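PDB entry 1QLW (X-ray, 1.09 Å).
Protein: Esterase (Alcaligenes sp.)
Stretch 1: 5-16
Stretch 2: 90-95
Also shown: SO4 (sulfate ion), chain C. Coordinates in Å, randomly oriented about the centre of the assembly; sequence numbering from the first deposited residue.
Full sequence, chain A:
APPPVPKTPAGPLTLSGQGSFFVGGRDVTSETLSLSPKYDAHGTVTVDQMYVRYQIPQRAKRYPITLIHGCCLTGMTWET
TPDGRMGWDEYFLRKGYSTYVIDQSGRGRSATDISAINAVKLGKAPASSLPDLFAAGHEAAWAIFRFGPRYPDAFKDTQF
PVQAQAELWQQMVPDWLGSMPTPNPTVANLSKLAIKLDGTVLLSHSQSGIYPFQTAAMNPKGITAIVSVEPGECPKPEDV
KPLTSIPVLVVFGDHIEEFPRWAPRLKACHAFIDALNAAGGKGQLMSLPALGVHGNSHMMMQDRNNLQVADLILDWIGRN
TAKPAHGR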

# COMPACT_ATOMS: atom_id res chain seq x y z
N VAL A 5 18.22 10.70 23.74
CA VAL A 5 17.04 11.11 22.99
C VAL A 5 17.37 12.27 22.06
O VAL A 5 17.69 13.38 22.50
CB VAL A 5 15.88 11.49 23.93
CG1 VAL A 5 14.63 11.86 23.16
CG2 VAL A 5 15.59 10.36 24.91
N PRO A 6 17.32 12.01 20.76
CA PRO A 6 17.62 13.01 19.76
C PRO A 6 16.48 13.99 19.55
O PRO A 6 15.31 13.64 19.74
CB PRO A 6 17.85 12.18 18.50
CG PRO A 6 16.93 11.02 18.67
CD PRO A 6 16.95 10.71 20.15
N LYS A 7 16.83 15.21 19.16
CA LYS A 7 15.77 16.16 18.80
C LYS A 7 15.23 15.68 17.45
O LYS A 7 15.98 15.09 16.67
CB LYS A 7 16.30 17.58 18.70
N THR A 8 13.93 15.85 17.25
CA THR A 8 13.36 15.48 15.95
C THR A 8 13.90 16.42 14.89
O THR A 8 13.82 17.64 15.03
CB THR A 8 11.82 15.61 15.99
OG1 THR A 8 11.32 14.83 17.08
CG2 THR A 8 11.23 15.13 14.67
N PRO A 9 14.46 15.87 13.82
CA PRO A 9 15.02 16.71 12.77
C PRO A 9 13.95 17.62 12.19
O PRO A 9 12.84 17.17 11.91
CB PRO A 9 15.55 15.74 11.74
CG PRO A 9 15.58 14.41 12.39
CD PRO A 9 14.62 14.43 13.54
N ALA A 10 14.28 18.89 12.02
CA ALA A 10 13.35 19.87 11.49
C ALA A 10 13.67 20.19 10.03
O ALA A 10 14.71 19.83 9.47
CB ALA A 10 13.44 21.15 12.32
N GLY A 11 12.74 20.89 9.40
CA GLY A 11 12.90 21.34 8.04
C GLY A 11 12.62 20.32 6.96
O GLY A 11 12.18 19.20 7.21
N PRO A 12 12.89 20.74 5.73
CA PRO A 12 12.59 19.91 4.57
C PRO A 12 13.53 18.74 4.39
O PRO A 12 14.55 18.61 5.07
CB PRO A 12 12.68 20.89 3.40
CG PRO A 12 13.64 21.93 3.86
CD PRO A 12 13.40 22.07 5.33
N LEU A 13 13.15 17.82 3.52
CA LEU A 13 13.99 16.69 3.15
C LEU A 13 14.20 16.72 1.64
O LEU A 13 13.26 16.91 0.88
CB LEU A 13 13.36 15.36 3.55
CG LEU A 13 14.08 14.10 3.09
CD1 LEU A 13 15.51 14.00 3.61
CD2 LEU A 13 13.29 12.87 3.51
N THR A 14 15.44 16.54 1.22
CA THR A 14 15.78 16.50 -0.18
C THR A 14 16.11 15.07 -0.57
O THR A 14 16.90 14.40 0.08
CB THR A 14 16.93 17.45 -0.55
OG1 THR A 14 16.52 18.79 -0.26
CG2 THR A 14 17.28 17.37 -2.02
N LEU A 15 15.46 14.63 -1.64
CA LEU A 15 15.75 13.31 -2.14
C LEU A 15 16.36 13.35 -3.53
O LEU A 15 15.97 14.12 -4.41
CB LEU A 15 14.47 12.48 -2.20
CG LEU A 15 13.75 12.21 -0.88
CD1 LEU A 15 12.53 11.34 -1.11
CD2 LEU A 15 14.67 11.53 0.13
N SER A 16 17.36 12.50 -3.69
CA SER A 16 18.00 12.32 -4.98
C SER A 16 17.00 11.59 -5.88
O SER A 16 16.97 11.87 -7.08
CB SER A 16 19.26 11.50 -4.81
OG SER A 16 19.80 11.14 -6.06
N GLU A 90 11.21 7.94 7.35
CA GLU A 90 11.66 9.31 7.16
C GLU A 90 12.92 9.59 7.96
O GLU A 90 13.83 10.27 7.47
CB GLU A 90 10.55 10.28 7.60
CG GLU A 90 10.97 11.73 7.43
CD GLU A 90 9.93 12.77 7.75
OE1 GLU A 90 8.76 12.42 7.99
OE2 GLU A 90 10.30 13.97 7.77
N TYR A 91 13.00 9.10 9.18
CA TYR A 91 14.18 9.35 10.01
C TYR A 91 15.43 8.76 9.36
O TYR A 91 16.48 9.40 9.29
CB TYR A 91 13.99 8.80 11.41
CG TYR A 91 15.06 9.24 12.37
CD1 TYR A 91 15.20 10.58 12.69
CD2 TYR A 91 15.88 8.33 13.01
CE1 TYR A 91 16.13 10.98 13.64
CE2 TYR A 91 16.81 8.71 13.95
CZ TYR A 91 16.92 10.05 14.27
OH TYR A 91 17.82 10.48 15.23
N PHE A 92 15.32 7.52 8.86
CA PHE A 92 16.46 6.88 8.22
C PHE A 92 16.91 7.68 7.00
O PHE A 92 18.11 7.86 6.78
CB PHE A 92 16.12 5.44 7.83
CG PHE A 92 15.98 4.48 8.97
CD1 PHE A 92 16.12 4.81 10.30
CD2 PHE A 92 15.70 3.16 8.69
CE1 PHE A 92 15.97 3.88 11.31
CE2 PHE A 92 15.56 2.21 9.69
CZ PHE A 92 15.70 2.57 11.01
N LEU A 93 15.95 8.18 6.21
CA LEU A 93 16.28 9.02 5.05
C LEU A 93 17.04 10.26 5.49
O LEU A 93 18.05 10.65 4.89
CB LEU A 93 15.01 9.44 4.33
CG LEU A 93 14.25 8.32 3.67
CD1 LEU A 93 12.88 8.79 3.22
CD2 LEU A 93 15.03 7.80 2.48
N ARG A 94 16.58 10.91 6.57
CA ARG A 94 17.20 12.11 7.10
C ARG A 94 18.59 11.83 7.66
O ARG A 94 19.45 12.71 7.66
CB ARG A 94 16.30 12.76 8.15
CG ARG A 94 15.07 13.40 7.53
CD ARG A 94 14.17 14.01 8.59
NE ARG A 94 13.01 14.67 7.99
CZ ARG A 94 12.99 15.92 7.56
NH1 ARG A 94 14.07 16.70 7.64
NH2 ARG A 94 11.88 16.38 7.01
N LYS A 95 18.84 10.60 8.08
CA LYS A 95 20.14 10.15 8.54
C LYS A 95 21.03 9.69 7.40
O LYS A 95 22.18 9.29 7.66
CB LYS A 95 19.95 9.07 9.61
CG LYS A 95 19.35 9.63 10.90
CD LYS A 95 20.36 10.47 11.66
CE LYS A 95 19.95 10.74 13.09
NZ LYS A 95 21.11 11.21 13.90
S SO4 C . 23.39 11.90 -5.41
O1 SO4 C . 22.66 12.86 -4.50
O2 SO4 C . 24.55 11.48 -4.52
O3 SO4 C . 23.88 12.51 -6.66
O4 SO4 C . 22.52 10.70 -5.59

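One arginine donates every hydrogen bond across this contact, and it does so against bare backbone: Arg94, near the C-terminal end of the helix, reaches into a proline-rich loop and bonds to carbonyl oxygens rather than to any side chain of that stretch. Its NH2 donates to Gly11 O at 2.8 Å, the best of the bonds across the interface. NH1 adds two weak ones, each at 3.2 Å: one from Arg94 NH1 to the same Gly11 O, one from Arg94 NH1 to Pro12 O. A guanidinium suits this job because its several N-H groups fan out in one plane, and Gly11 O lies at its edge, near that plane.

The arginine is held from its own helix as well. Glu90, one turn earlier, forms a salt bridge with it, Glu90 OE2 lying 2.8 Å from Arg94 NE and accepting a second hydrogen bond from Arg94 NH2 at 3.0 Å. One carboxylate oxygen thus serves two nitrogens, and the charge that faces neutral carbonyls across the contact is balanced within the helix. The guanidinium is covered on both faces, by Leu13 CB on one and Pro9 O on the other.

The loop has a conformation suited to glycine at its acceptor residue. Gly11 adopts a phi of 81°, which favours glycine, and an ideal CB there would sit 2.7 Å from Pro12 CD, a clash. The strand that includes Leu13 to Leu15 makes an angle of 76° with the helix; their axes come no nearer than 9.6 Å. The nearest CA pair is Leu13 CA and Arg94 CA, 6.8 Å apart.

Apolar packing extends the contact along both elements. Leu13, a buried residue, points toward the helix and sets its CD2 3.9 Å from Leu93 CB. Two residues on, Leu15 starts out sideways, but its end comes nearer, with CD2 4.4 Å from Leu93 CD2. On the loop side, Pro9 packs against two helix residues one turn apart: its CG meets the edge of the Tyr91 ring at CE1, 3.7 Å away, while Pro9 CB lies 3.8 Å from Arg94 CD, using the aliphatic part of the arginine as a wall. Farther out, Pro6 CG approaches Tyr91 OH at 3.6 Å, a contact without a hydrogen bond; that hydroxyl is bonded elsewhere in the structure.

The rule to read here is economical: prolines and leucines supply the surface, and one braced arginine ties it to the helix.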